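Long-range contacts in putative enoyl-CoA hydratase (PDB 3GKB), which probably acts on acyl-CoA thioesters as a member of the enoyl-CoA hydratase/isomerase (crotonase) family, its exact reaction being unestablished: residues 107-115 / 198-209; 93-103 / 151-159. All coordinates share one frame; numbering follows the deposited sequence.

Overall arrangement
The two contacts sit in one crotonase-like fold, their centres about 22 Å apart. Contact 1 lays helix 195-210 along strand 108-113 of the six-stranded sheet, about 17 Å from the centre of the chain. Contact 2 is deeper, about 8 Å from that centre, and joins helix 96-103 to the glycine-rich turn that starts helix 155-163. Along the chain their segments alternate: 93-103, 107-115, 151-159, 198-209. Helix 96-103 leads almost directly into strand 108-113, and T109 OG1 lies 4.1 Å from I102 CG2. One run of chain, 93-115, thus ties the outer helix 195-210 and the glycine-rich turn into a single body.

Contact 1: residues 107-115 / 198-209; sequences QVTIVKLAG and LDEYVDRVARNI
I110 and V202 are the place to start: I110 CG2 rests 3.9 Å from V202 CG1, the two side chains lying alongside with their ends pointing opposite ways. The other branch of I110 runs on to the helix, where CD1 meets V205 CG1 at 3.9 Å and also lies over CA and CB of A206. Further along, V108 stands across I209, CG2 of V108 to CG2 of I209 at 3.8 Å. All these contacts are apolar and buried; L173 of the second subunit packs on both V108 and I209. The arrangement is a helix laid antiparallel on a sheet strand, the axes of strand 108-113 and helix 198-209 being 9.5 Å apart at 175°, and it covers part of one face of the crotonase core sheet. M130 and F132 of strand 130-134 and V55 and V57 of strand 55-60 continue that apolar face.

Toward solvent the character changes. K112 leaves the strand with CG anti to the backbone N (chi1 178°), which sets its CG 3.8 Å from L198 CD2, and then bends at chi3 to bring NZ to D199. The salt bridge from K112 NZ to D199 OD1 is 2.8 Å long and comes in on the anti side of the carboxylate, 30° out of its plane. A water accepts from K112 NZ and donates to D199 O, tying the same ammonium to the helix backbone.

Contact 2: residues 93-103 / 151-159; sequences NVFQAVGELIR and PGGGGTQYL
A glycine-rich turn at the start of helix 155-163 packs against the capped N-terminal end of helix 96-103. N93 ND2 donates to G152 O at 3.0 Å, in both the amide and the carbonyl plane, while N93 OD1 takes the N-H of Q96. With CG anti to its carbonyl carbon (chi1 -64°) and the chain extended beyond, Q96 brings OE1 to N93 N, completing a capping box; its NE2 goes on to E236, and its CG lies 3.2 Å from G152 O. A water donates to F95 O and G153 O and accepts from G99 N.

Further along helix 96-103, Y158 OH donates to the anti lone pair of E100 OE2 at 2.7 Å. R103 holds that carboxylate side-on, NE to OE2 and NH1 to OE1. A glutamine at E100 would probably leave R103 without its charge partner and replace one acceptor oxygen of this two-nitrogen grip by an amide nitrogen. The backbones come close: Q96 CA is 3.8 Å from G153 CA, and a CB on G99 would lie 2.3 Å from Y158 OH. At G154, the N-cap, phi 107° would jam a CB against the preceding carbonyl O. E123 of helix 120-127 accepts from G153 N and G155 N, consistent with the glycine-rich helix start that borders the active site in crotonase relatives.

Contact 1: residues 107-115 / 198-209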
ATOM      1  N   GLN B 107     -12.301  -1.669  21.908  1.00 16.33           N
ATOM      2  CA  GLN B 107     -12.611  -2.980  21.331  1.00 15.59           C
ATOM      3  C   GLN B 107     -12.082  -3.076  19.904  1.00 15.50           C
ATOM      4  O   GLN B 107     -11.965  -2.079  19.212  1.00 14.94           O
ATOM      5  CB  GLN B 107     -14.128  -3.216  21.266  1.00 16.00           C
ATOM      6  CG  GLN B 107     -14.796  -3.525  22.598  1.00 15.83           C
ATOM      7  CD  GLN B 107     -15.144  -2.267  23.422  1.00 17.38           C
ATOM      8  OE1 GLN B 107     -15.051  -1.150  22.935  1.00 18.46           O
ATOM      9  NE2 GLN B 107     -15.550  -2.470  24.677  1.00 15.88           N
ATOM     10  N   VAL B 108     -11.831  -4.292  19.442  1.00 15.21           N
ATOM     11  CA  VAL B 108     -11.545  -4.495  18.016  1.00 15.56           C
ATOM     12  C   VAL B 108     -12.842  -4.234  17.267  1.00 15.48           C
ATOM     13  O   VAL B 108     -13.899  -4.767  17.654  1.00 16.27           O
ATOM     14  CB  VAL B 108     -11.099  -5.935  17.747  1.00 15.27           C
ATOM     15  CG1 VAL B 108     -10.947  -6.175  16.214  1.00 15.74           C
ATOM     16  CG2 VAL B 108      -9.809  -6.245  18.516  1.00 16.53           C
ATOM     17  N   THR B 109     -12.800  -3.395  16.230  1.00 15.65           N
ATOM     18  CA  THR B 109     -14.001  -3.067  15.462  1.00 15.09           C
ATOM     19  C   THR B 109     -13.927  -3.757  14.065  1.00 15.38           C
ATOM     20  O   THR B 109     -12.895  -3.698  13.346  1.00 13.72           O
ATOM     21  CB  THR B 109     -14.154  -1.560  15.291  1.00 15.46           C
ATOM     22  OG1 THR B 109     -12.939  -1.007  14.736  1.00 15.32           O
ATOM     23  CG2 THR B 109     -14.462  -0.871  16.653  1.00 16.82           C
ATOM     24  N   ILE B 110     -15.007  -4.454  13.712  1.00 14.95           N
ATOM     25  CA  ILE B 110     -15.072  -5.224  12.478  1.00 14.20           C
ATOM     26  C   ILE B 110     -16.323  -4.800  11.713  1.00 15.10           C
ATOM     27  O   ILE B 110     -17.400  -4.768  12.290  1.00 15.49           O
ATOM     28  CB  ILE B 110     -15.158  -6.754  12.774  1.00 15.49           C
ATOM     29  CG1 ILE B 110     -13.922  -7.234  13.532  1.00 14.78           C
ATOM     30  CG2 ILE B 110     -15.308  -7.557  11.456  1.00 14.57           C
ATOM     31  CD1 ILE B 110     -14.049  -8.694  14.083  1.00 16.39           C
ATOM     32  N   VAL B 111     -16.186  -4.468  10.433  1.00 14.78           N
ATOM     33  CA  VAL B 111     -17.367  -4.180   9.586  1.00 14.72           C
ATOM     34  C   VAL B 111     -17.607  -5.371   8.661  1.00 14.67           C
ATOM     35  O   VAL B 111     -16.674  -5.877   8.026  1.00 14.48           O
ATOM     36  CB  VAL B 111     -17.187  -2.889   8.738  1.00 14.66           C
ATOM     37  CG1 VAL B 111     -18.255  -2.804   7.611  1.00 14.63           C
ATOM     38  CG2 VAL B 111     -17.224  -1.608   9.640  1.00 15.84           C
ATOM     39  N   LYS B 112     -18.846  -5.838   8.641  1.00 14.63           N
ATOM     40  CA  LYS B 112     -19.322  -6.829   7.688  1.00 15.51           C
ATOM     41  C   LYS B 112     -20.154  -6.113   6.622  1.00 15.49           C
ATOM     42  O   LYS B 112     -21.298  -5.697   6.902  1.00 15.84           O
ATOM     43  CB  LYS B 112     -20.179  -7.868   8.395  1.00 16.06           C
ATOM     44  CG  LYS B 112     -20.753  -8.908   7.450  1.00 17.78           C
ATOM     45  CD  LYS B 112     -21.367 -10.083   8.215  1.00 17.22           C
ATOM     46  CE  LYS B 112     -22.634  -9.705   8.921  1.00 17.98           C
ATOM     47  NZ  LYS B 112     -23.325 -10.890   9.554  1.00 17.86           N
ATOM     48  N   LEU B 113     -19.592  -5.997   5.421  1.00 15.23           N
ATOM     49  CA  LEU B 113     -20.179  -5.218   4.334  1.00 15.37           C
ATOM     50  C   LEU B 113     -20.740  -6.138   3.258  1.00 16.48           C
ATOM     51  O   LEU B 113     -19.992  -6.737   2.483  1.00 15.18           O
ATOM     52  CB  LEU B 113     -19.138  -4.267   3.724  1.00 15.52           C
ATOM     53  CG  LEU B 113     -19.636  -3.382   2.563  1.00 14.77           C
ATOM     54  CD1 LEU B 113     -20.686  -2.370   3.107  1.00 15.30           C
ATOM     55  CD2 LEU B 113     -18.510  -2.667   1.851  1.00 15.52           C
ATOM     56  N   ALA B 114     -22.066  -6.193   3.192  1.00 18.30           N
ATOM     57  CA  ALA B 114     -22.749  -7.004   2.206  1.00 18.62           C
ATOM     58  C   ALA B 114     -23.304  -6.176   1.061  1.00 19.54           C
ATOM     59  O   ALA B 114     -23.330  -6.671  -0.074  1.00 22.22           O
ATOM     60  CB  ALA B 114     -23.856  -7.841   2.864  1.00 18.39           C
ATOM     61  N   GLY B 115     -23.663  -4.925   1.320  1.00 18.07           N
ATOM     62  CA  GLY B 115     -24.279  -4.070   0.330  1.00 18.23           C
ATOM     63  C   GLY B 115     -23.472  -2.808   0.042  1.00 17.93           C
ATOM     64  O   GLY B 115     -22.228  -2.808   0.125  1.00 17.96           O
ATOM     65  N   LEU B 198     -19.665 -15.030   3.855  1.00 19.02           N
ATOM     66  CA  LEU B 198     -19.251 -13.862   4.610  1.00 18.48           C
ATOM     67  C   LEU B 198     -19.712 -13.858   6.069  1.00 18.89           C
ATOM     68  O   LEU B 198     -18.947 -13.486   6.961  1.00 18.13           O
ATOM     69  CB  LEU B 198     -19.746 -12.600   3.901  1.00 17.17           C
ATOM     70  CG  LEU B 198     -19.389 -11.290   4.595  1.00 16.04           C
ATOM     71  CD1 LEU B 198     -17.892 -11.121   4.648  1.00 13.54           C
ATOM     72  CD2 LEU B 198     -20.138 -10.108   3.929  1.00 14.51           C
ATOM     73  N   ASP B 199     -20.956 -14.265   6.305  1.00 18.33           N
ATOM     74  CA  ASP B 199     -21.541 -14.230   7.650  1.00 18.42           C
ATOM     75  C   ASP B 199     -20.788 -15.178   8.597  1.00 18.20           C
ATOM     76  O   ASP B 199     -20.435 -14.796   9.730  1.00 17.55           O
ATOM     77  CB  ASP B 199     -23.019 -14.606   7.611  1.00 18.93           C
ATOM     78  CG  ASP B 199     -23.871 -13.588   6.888  1.00 22.19           C
ATOM     79  OD1 ASP B 199     -23.686 -12.363   7.156  1.00 24.57           O
ATOM     80  OD2 ASP B 199     -24.724 -14.037   6.059  1.00 24.07           O
ATOM     81  N   GLU B 200     -20.555 -16.403   8.150  1.00 18.34           N
ATOM     82  CA  GLU B 200     -19.799 -17.362   8.955  1.00 19.61           C
ATOM     83  C   GLU B 200     -18.314 -16.946   9.129  1.00 17.94           C
ATOM     84  O   GLU B 200     -17.741 -17.112  10.203  1.00 17.78           O
ATOM     85  CB  GLU B 200     -19.939 -18.808   8.399  1.00 20.31           C
ATOM     86  CG  GLU B 200     -21.344 -19.404   8.616  1.00 26.32           C
ATOM     87  CD  GLU B 200     -21.360 -20.941   8.495  1.00 33.04           C
ATOM     88  OE1 GLU B 200     -20.489 -21.480   7.780  1.00 36.25           O
ATOM     89  OE2 GLU B 200     -22.215 -21.591   9.147  1.00 39.08           O
ATOM     90  N   TYR B 201     -17.709 -16.378   8.096  1.00 16.44           N
ATOM     91  CA  TYR B 201     -16.326 -15.921   8.165  1.00 16.10           C
ATOM     92  C   TYR B 201     -16.119 -14.817   9.230  1.00 15.79           C
ATOM     93  O   TYR B 201     -15.215 -14.901  10.072  1.00 16.64           O
ATOM     94  CB  TYR B 201     -15.913 -15.367   6.803  1.00 16.42           C
ATOM     95  CG  TYR B 201     -14.458 -15.072   6.702  1.00 17.66           C
ATOM     96  CD1 TYR B 201     -13.589 -15.972   6.073  1.00 22.27           C
ATOM     97  CD2 TYR B 201     -13.922 -13.902   7.228  1.00 20.34           C
ATOM     98  CE1 TYR B 201     -12.236 -15.700   5.972  1.00 22.27           C
ATOM     99  CE2 TYR B 201     -12.573 -13.640   7.142  1.00 19.49           C
ATOM    100  CZ  TYR B 201     -11.741 -14.538   6.507  1.00 22.47           C
ATOM    101  OH  TYR B 201     -10.387 -14.285   6.410  1.00 24.98           O
ATOM    102  N   VAL B 202     -16.975 -13.800   9.194  1.00 15.16           N
ATOM    103  CA  VAL B 202     -16.906 -12.705  10.180  1.00 15.54           C
ATOM    104  C   VAL B 202     -17.207 -13.220  11.591  1.00 16.54           C
ATOM    105  O   VAL B 202     -16.509 -12.878  12.553  1.00 16.09           O
ATOM    106  CB  VAL B 202     -17.806 -11.525   9.774  1.00 16.19           C
ATOM    107  CG1 VAL B 202     -17.902 -10.443  10.895  1.00 16.13           C
ATOM    108  CG2 VAL B 202     -17.308 -10.954   8.430  1.00 16.09           C
ATOM    109  N   ASP B 203     -18.201 -14.096  11.713  1.00 17.28           N
ATOM    110  CA  ASP B 203     -18.483 -14.674  13.028  1.00 18.61           C
ATOM    111  C   ASP B 203     -17.267 -15.426  13.615  1.00 17.74           C
ATOM    112  O   ASP B 203     -16.934 -15.269  14.801  1.00 17.46           O
ATOM    113  CB  ASP B 203     -19.714 -15.565  12.951  1.00 19.09           C
ATOM    114  CG  ASP B 203     -20.099 -16.131  14.307  1.00 25.75           C
ATOM    115  OD1 ASP B 203     -20.477 -15.353  15.213  1.00 28.31           O
ATOM    116  OD2 ASP B 203     -19.982 -17.365  14.472  1.00 32.12           O
ATOM    117  N   ARG B 204     -16.606 -16.224  12.785  1.00 17.37           N
ATOM    118  CA  ARG B 204     -15.397 -16.927  13.191  1.00 18.79           C
ATOM    119  C   ARG B 204     -14.278 -15.983  13.620  1.00 17.85           C
ATOM    120  O   ARG B 204     -13.661 -16.201  14.668  1.00 17.41           O
ATOM    121  CB  ARG B 204     -14.873 -17.831  12.076  1.00 19.40           C
ATOM    122  CG  ARG B 204     -13.592 -18.569  12.450  1.00 23.97           C
ATOM    123  CD  ARG B 204     -13.086 -19.531  11.374  1.00 30.07           C
ATOM    124  NE  ARG B 204     -12.631 -18.839  10.169  1.00 35.89           N
ATOM    125  CZ  ARG B 204     -11.465 -18.179  10.036  1.00 38.18           C
ATOM    126  NH1 ARG B 204     -10.582 -18.111  11.020  1.00 36.76           N
ATOM    127  NH2 ARG B 204     -11.181 -17.585   8.885  1.00 42.50           N
ATOM    128  N   VAL B 205     -14.012 -14.951  12.812  1.00 16.94           N
ATOM    129  CA  VAL B 205     -12.954 -13.974  13.134  1.00 17.08           C
ATOM    130  C   VAL B 205     -13.293 -13.298  14.471  1.00 16.62           C
ATOM    131  O   VAL B 205     -12.452 -13.211  15.351  1.00 16.76           O
ATOM    132  CB  VAL B 205     -12.793 -12.919  12.019  1.00 17.21           C
ATOM    133  CG1 VAL B 205     -12.017 -11.688  12.514  1.00 17.29           C
ATOM    134  CG2 VAL B 205     -12.120 -13.565  10.765  1.00 17.92           C
ATOM    135  N   ALA B 206     -14.532 -12.837  14.623  1.00 16.49           N
ATOM    136  CA  ALA B 206     -14.954 -12.127  15.844  1.00 15.75           C
ATOM    137  C   ALA B 206     -14.818 -12.994  17.101  1.00 16.66           C
ATOM    138  O   ALA B 206     -14.291 -12.548  18.113  1.00 15.93           O
ATOM    139  CB  ALA B 206     -16.398 -11.569  15.705  1.00 15.66           C
ATOM    140  N   ARG B 207     -15.283 -14.225  17.017  1.00 17.15           N
ATOM    141  CA  ARG B 207     -15.237 -15.144  18.142  1.00 18.14           C
ATOM    142  C   ARG B 207     -13.825 -15.557  18.459  1.00 17.28           C
ATOM    143  O   ARG B 207     -13.475 -15.618  19.624  1.00 17.55           O
ATOM    144  CB  ARG B 207     -16.145 -16.358  17.916  1.00 18.39           C
ATOM    145  CG  ARG B 207     -17.650 -15.971  17.951  1.00 21.01           C
ATOM    146  CD  ARG B 207     -18.169 -15.412  19.310  1.00 23.80           C
ATOM    147  NE  ARG B 207     -17.999 -16.405  20.369  1.00 27.21           N
ATOM    148  CZ  ARG B 207     -18.864 -17.384  20.660  1.00 29.26           C
ATOM    149  NH1 ARG B 207     -18.571 -18.237  21.634  1.00 27.34           N
ATOM    150  NH2 ARG B 207     -20.020 -17.512  19.995  1.00 30.34           N
ATOM    151  N   ASN B 208     -12.999 -15.764  17.433  1.00 16.61           N
ATOM    152  CA  ASN B 208     -11.578 -16.107  17.648  1.00 17.44           C
ATOM    153  C   ASN B 208     -10.793 -14.982  18.316  1.00 17.64           C
ATOM    154  O   ASN B 208      -9.968 -15.238  19.194  1.00 17.56           O
ATOM    155  CB  ASN B 208     -10.897 -16.525  16.334  1.00 17.33           C
ATOM    156  CG  ASN B 208     -11.242 -17.947  15.908  1.00 19.80           C
ATOM    157  OD1 ASN B 208     -12.008 -18.629  16.571  1.00 21.01           O
ATOM    158  ND2 ASN B 208     -10.671 -18.393  14.784  1.00 20.08           N
ATOM    159  N   ILE B 209     -11.070 -13.736  17.924  1.00 16.26           N
ATOM    160  CA  ILE B 209     -10.459 -12.601  18.561  1.00 15.47           C
ATOM    161  C   ILE B 209     -10.965 -12.434  19.988  1.00 14.98           C
ATOM    162  O   ILE B 209     -10.168 -12.174  20.897  1.00 15.27           O
ATOM    163  CB  ILE B 209     -10.595 -11.294  17.720  1.00 15.55           C
ATOM    164  CG1 ILE B 209      -9.833 -11.459  16.386  1.00 15.17           C
ATOM    165  CG2 ILE B 209     -10.093 -10.080  18.525  1.00 13.03           C
ATOM    166  CD1 ILE B 209     -10.008 -10.302  15.366  1.00 13.88           C
TER
HETATM  167  O   HOH W   1     -21.824 -12.790  11.050  1.00 23.47           O

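Contact 2: residues 93-103 / 151-159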
ATOM      1  N   ASN B  93     -14.281  17.845  12.916  1.00 17.93           N
ATOM      2  CA  ASN B  93     -15.637  18.327  12.645  1.00 16.86           C
ATOM      3  C   ASN B  93     -16.700  17.290  12.978  1.00 16.51           C
ATOM      4  O   ASN B  93     -16.379  16.118  13.276  1.00 15.53           O
ATOM      5  CB  ASN B  93     -15.762  18.909  11.239  1.00 16.53           C
ATOM      6  CG  ASN B  93     -15.869  17.841  10.153  1.00 16.98           C
ATOM      7  OD1 ASN B  93     -16.471  16.798  10.352  1.00 16.30           O
ATOM      8  ND2 ASN B  93     -15.338  18.148   8.977  1.00 17.67           N
ATOM      9  N   VAL B  94     -17.953  17.729  12.925  1.00 16.54           N
ATOM     10  CA  VAL B  94     -19.104  16.922  13.369  1.00 17.35           C
ATOM     11  C   VAL B  94     -19.238  15.587  12.604  1.00 17.30           C
ATOM     12  O   VAL B  94     -19.640  14.581  13.158  1.00 15.89           O
ATOM     13  CB  VAL B  94     -20.430  17.761  13.328  1.00 17.97           C
ATOM     14  CG1 VAL B  94     -20.925  17.970  11.897  1.00 18.99           C
ATOM     15  CG2 VAL B  94     -21.498  17.102  14.167  1.00 20.65           C
ATOM     16  N   PHE B  95     -18.855  15.588  11.320  1.00 17.45           N
ATOM     17  CA  PHE B  95     -18.893  14.391  10.509  1.00 17.00           C
ATOM     18  C   PHE B  95     -17.701  13.475  10.725  1.00 16.55           C
ATOM     19  O   PHE B  95     -17.854  12.241  10.817  1.00 16.48           O
ATOM     20  CB  PHE B  95     -19.052  14.799   9.059  1.00 18.01           C
ATOM     21  CG  PHE B  95     -20.318  15.557   8.826  1.00 18.62           C
ATOM     22  CD1 PHE B  95     -21.543  14.897   8.936  1.00 19.42           C
ATOM     23  CD2 PHE B  95     -20.308  16.920   8.603  1.00 20.28           C
ATOM     24  CE1 PHE B  95     -22.736  15.583   8.773  1.00 19.52           C
ATOM     25  CE2 PHE B  95     -21.511  17.617   8.443  1.00 21.31           C
ATOM     26  CZ  PHE B  95     -22.719  16.942   8.524  1.00 19.31           C
ATOM     27  N   GLN B  96     -16.512  14.072  10.784  1.00 15.59           N
ATOM     28  CA  GLN B  96     -15.296  13.342  11.130  1.00 14.96           C
ATOM     29  C   GLN B  96     -15.422  12.675  12.493  1.00 15.96           C
ATOM     30  O   GLN B  96     -14.824  11.638  12.719  1.00 15.38           O
ATOM     31  CB  GLN B  96     -14.089  14.280  11.112  1.00 14.77           C
ATOM     32  CG  GLN B  96     -13.783  14.859   9.723  1.00 14.42           C
ATOM     33  CD  GLN B  96     -12.765  15.994   9.755  1.00 15.90           C
ATOM     34  OE1 GLN B  96     -12.571  16.648  10.799  1.00 16.14           O
ATOM     35  NE2 GLN B  96     -12.125  16.257   8.606  1.00 14.66           N
ATOM     36  N   ALA B  97     -16.244  13.236  13.388  1.00 15.28           N
ATOM     37  CA  ALA B  97     -16.390  12.673  14.735  1.00 16.83           C
ATOM     38  C   ALA B  97     -16.887  11.227  14.737  1.00 17.31           C
ATOM     39  O   ALA B  97     -16.502  10.475  15.633  1.00 17.77           O
ATOM     40  CB  ALA B  97     -17.306  13.537  15.586  1.00 17.05           C
ATOM     41  N   VAL B  98     -17.673  10.822  13.731  1.00 17.85           N
ATOM     42  CA  VAL B  98     -18.151   9.427  13.622  1.00 17.89           C
ATOM     43  C   VAL B  98     -16.989   8.455  13.385  1.00 17.60           C
ATOM     44  O   VAL B  98     -16.725   7.538  14.186  1.00 15.74           O
ATOM     45  CB  VAL B  98     -19.176   9.266  12.457  1.00 17.97           C
ATOM     46  CG1 VAL B  98     -19.620   7.801  12.312  1.00 18.80           C
ATOM     47  CG2 VAL B  98     -20.335  10.241  12.626  1.00 21.24           C
ATOM     48  N   GLY B  99     -16.265   8.660  12.277  1.00 16.58           N
ATOM     49  CA  GLY B  99     -15.093   7.826  12.003  1.00 16.28           C
ATOM     50  C   GLY B  99     -14.022   7.911  13.090  1.00 16.22           C
ATOM     51  O   GLY B  99     -13.403   6.913  13.452  1.00 16.63           O
ATOM     52  N   GLU B 100     -13.819   9.091  13.650  1.00 16.27           N
ATOM     53  CA  GLU B 100     -12.825   9.234  14.702  1.00 17.03           C
ATOM     54  C   GLU B 100     -13.204   8.481  15.971  1.00 17.09           C
ATOM     55  O   GLU B 100     -12.341   7.916  16.628  1.00 17.38           O
ATOM     56  CB  GLU B 100     -12.501  10.715  14.961  1.00 17.57           C
ATOM     57  CG  GLU B 100     -11.748  11.342  13.770  1.00 18.25           C
ATOM     58  CD  GLU B 100     -10.479  10.582  13.427  1.00 18.47           C
ATOM     59  OE1 GLU B 100      -9.460  10.688  14.160  1.00 16.79           O
ATOM     60  OE2 GLU B 100     -10.512   9.841  12.419  1.00 18.05           O
ATOM     61  N   LEU B 101     -14.498   8.418  16.302  1.00 17.70           N
ATOM     62  CA  LEU B 101     -14.935   7.582  17.450  1.00 18.26           C
ATOM     63  C   LEU B 101     -14.607   6.099  17.179  1.00 17.66           C
ATOM     64  O   LEU B 101     -14.005   5.415  17.999  1.00 17.35           O
ATOM     65  CB  LEU B 101     -16.421   7.783  17.678  1.00 18.53           C
ATOM     66  CG  LEU B 101     -17.056   7.153  18.920  1.00 22.41           C
ATOM     67  CD1 LEU B 101     -16.435   7.709  20.183  1.00 23.69           C
ATOM     68  CD2 LEU B 101     -18.545   7.432  18.821  1.00 25.67           C
ATOM     69  N   ILE B 102     -14.953   5.625  15.988  1.00 16.99           N
ATOM     70  CA  ILE B 102     -14.656   4.235  15.587  1.00 16.20           C
ATOM     71  C   ILE B 102     -13.138   3.947  15.629  1.00 16.42           C
ATOM     72  O   ILE B 102     -12.686   2.910  16.161  1.00 16.92           O
ATOM     73  CB  ILE B 102     -15.228   3.930  14.171  1.00 15.94           C
ATOM     74  CG1 ILE B 102     -16.758   3.960  14.181  1.00 15.57           C
ATOM     75  CG2 ILE B 102     -14.741   2.565  13.679  1.00 15.99           C
ATOM     76  CD1 ILE B 102     -17.433   4.106  12.799  1.00 15.17           C
ATOM     77  N   ARG B 103     -12.353   4.835  15.043  1.00 16.11           N
ATOM     78  CA  ARG B 103     -10.897   4.619  14.943  1.00 16.62           C
ATOM     79  C   ARG B 103     -10.223   4.489  16.322  1.00 16.61           C
ATOM     80  O   ARG B 103      -9.216   3.818  16.441  1.00 16.92           O
ATOM     81  CB  ARG B 103     -10.202   5.782  14.231  1.00 16.76           C
ATOM     82  CG  ARG B 103     -10.305   5.777  12.712  1.00 17.80           C
ATOM     83  CD  ARG B 103      -9.048   6.347  12.049  1.00 16.69           C
ATOM     84  NE  ARG B 103      -8.676   7.647  12.576  1.00 15.39           N
ATOM     85  CZ  ARG B 103      -7.466   8.021  13.001  1.00 18.97           C
ATOM     86  NH1 ARG B 103      -7.290   9.262  13.461  1.00 17.62           N
ATOM     87  NH2 ARG B 103      -6.423   7.208  12.941  1.00 19.02           N
ATOM     88  N   PRO B 151     -15.307  14.505   0.373  1.00 16.39           N
ATOM     89  CA  PRO B 151     -15.552  13.890   1.679  1.00 16.76           C
ATOM     90  C   PRO B 151     -15.096  14.790   2.815  1.00 17.14           C
ATOM     91  O   PRO B 151     -14.008  15.330   2.770  1.00 18.48           O
ATOM     92  CB  PRO B 151     -14.729  12.603   1.611  1.00 16.88           C
ATOM     93  CG  PRO B 151     -14.593  12.314   0.165  1.00 16.86           C
ATOM     94  CD  PRO B 151     -14.550  13.622  -0.527  1.00 16.86           C
ATOM     95  N   GLY B 152     -15.971  15.011   3.786  1.00 17.18           N
ATOM     96  CA  GLY B 152     -15.693  15.827   4.932  1.00 17.33           C
ATOM     97  C   GLY B 152     -15.779  15.095   6.252  1.00 16.94           C
ATOM     98  O   GLY B 152     -15.721  15.725   7.311  1.00 17.18           O
ATOM     99  N   GLY B 153     -15.857  13.778   6.193  1.00 16.26           N
ATOM    100  CA  GLY B 153     -15.934  12.943   7.361  1.00 17.23           C
ATOM    101  C   GLY B 153     -14.715  12.052   7.598  1.00 17.33           C
ATOM    102  O   GLY B 153     -14.825  11.048   8.309  1.00 18.73           O
ATOM    103  N   GLY B 154     -13.566  12.419   7.014  1.00 16.65           N
ATOM    104  CA  GLY B 154     -12.316  11.686   7.215  1.00 15.77           C
ATOM    105  C   GLY B 154     -11.896  10.872   5.995  1.00 15.52           C
ATOM    106  O   GLY B 154     -10.752  10.431   5.918  1.00 15.69           O
ATOM    107  N   GLY B 155     -12.817  10.685   5.048  1.00 14.85           N
ATOM    108  CA  GLY B 155     -12.623   9.792   3.905  1.00 15.63           C
ATOM    109  C   GLY B 155     -11.378  10.049   3.081  1.00 15.64           C
ATOM    110  O   GLY B 155     -10.716   9.085   2.638  1.00 15.85           O
ATOM    111  N   THR B 156     -11.053  11.327   2.859  1.00 14.94           N
ATOM    112  CA  THR B 156      -9.858  11.639   2.068  1.00 15.21           C
ATOM    113  C   THR B 156      -8.602  11.108   2.788  1.00 14.35           C
ATOM    114  O   THR B 156      -7.697  10.549   2.158  1.00 14.14           O
ATOM    115  CB  THR B 156      -9.692  13.143   1.773  1.00 15.24           C
ATOM    116  OG1 THR B 156      -9.480  13.866   2.980  1.00 16.19           O
ATOM    117  CG2 THR B 156     -10.891  13.710   0.990  1.00 16.68           C
ATOM    118  N   GLN B 157      -8.599  11.222   4.118  1.00 14.94           N
ATOM    119  CA  GLN B 157      -7.460  10.776   4.902  1.00 14.85           C
ATOM    120  C   GLN B 157      -7.409   9.273   5.133  1.00 14.00           C
ATOM    121  O   GLN B 157      -6.308   8.676   5.116  1.00 13.46           O
ATOM    122  CB  GLN B 157      -7.384  11.545   6.221  1.00 14.20           C
ATOM    123  CG  GLN B 157      -7.419  13.081   6.025  1.00 16.07           C
ATOM    124  CD  GLN B 157      -6.329  13.559   5.056  1.00 15.75           C
ATOM    125  OE1 GLN B 157      -5.153  13.393   5.322  1.00 17.53           O
ATOM    126  NE2 GLN B 157      -6.729  14.089   3.904  1.00 16.59           N
ATOM    127  N   TYR B 158      -8.571   8.655   5.347  1.00 14.20           N
ATOM    128  CA  TYR B 158      -8.619   7.213   5.476  1.00 14.05           C
ATOM    129  C   TYR B 158      -8.156   6.560   4.165  1.00 14.22           C
ATOM    130  O   TYR B 158      -7.396   5.600   4.179  1.00 15.47           O
ATOM    131  CB  TYR B 158     -10.006   6.724   5.875  1.00 13.76           C
ATOM    132  CG  TYR B 158     -10.574   7.352   7.152  1.00 14.79           C
ATOM    133  CD1 TYR B 158      -9.752   7.983   8.106  1.00 16.00           C
ATOM    134  CD2 TYR B 158     -11.938   7.318   7.388  1.00 16.51           C
ATOM    135  CE1 TYR B 158     -10.290   8.526   9.264  1.00 17.86           C
ATOM    136  CE2 TYR B 158     -12.485   7.871   8.506  1.00 17.51           C
ATOM    137  CZ  TYR B 158     -11.674   8.451   9.467  1.00 18.28           C
ATOM    138  OH  TYR B 158     -12.265   9.001  10.591  1.00 17.45           O
ATOM    139  N   LEU B 159      -8.605   7.105   3.043  1.00 13.82           N
ATOM    140  CA  LEU B 159      -8.133   6.642   1.727  1.00 13.90           C
ATOM    141  C   LEU B 159      -6.666   6.918   1.554  1.00 13.78           C
ATOM    142  O   LEU B 159      -5.923   6.025   1.137  1.00 13.94           O
ATOM    143  CB  LEU B 159      -8.907   7.327   0.597  1.00 13.20           C
ATOM    144  CG  LEU B 159     -10.323   6.744   0.377  1.00 13.87           C
ATOM    145  CD1 LEU B 159     -11.206   7.736  -0.383  1.00 14.16           C
ATOM    146  CD2 LEU B 159     -10.247   5.403  -0.392  1.00 14.21           C
TER
HETATM  147  O   HOH W   2     -16.845   9.991   9.658  1.00 19.28           O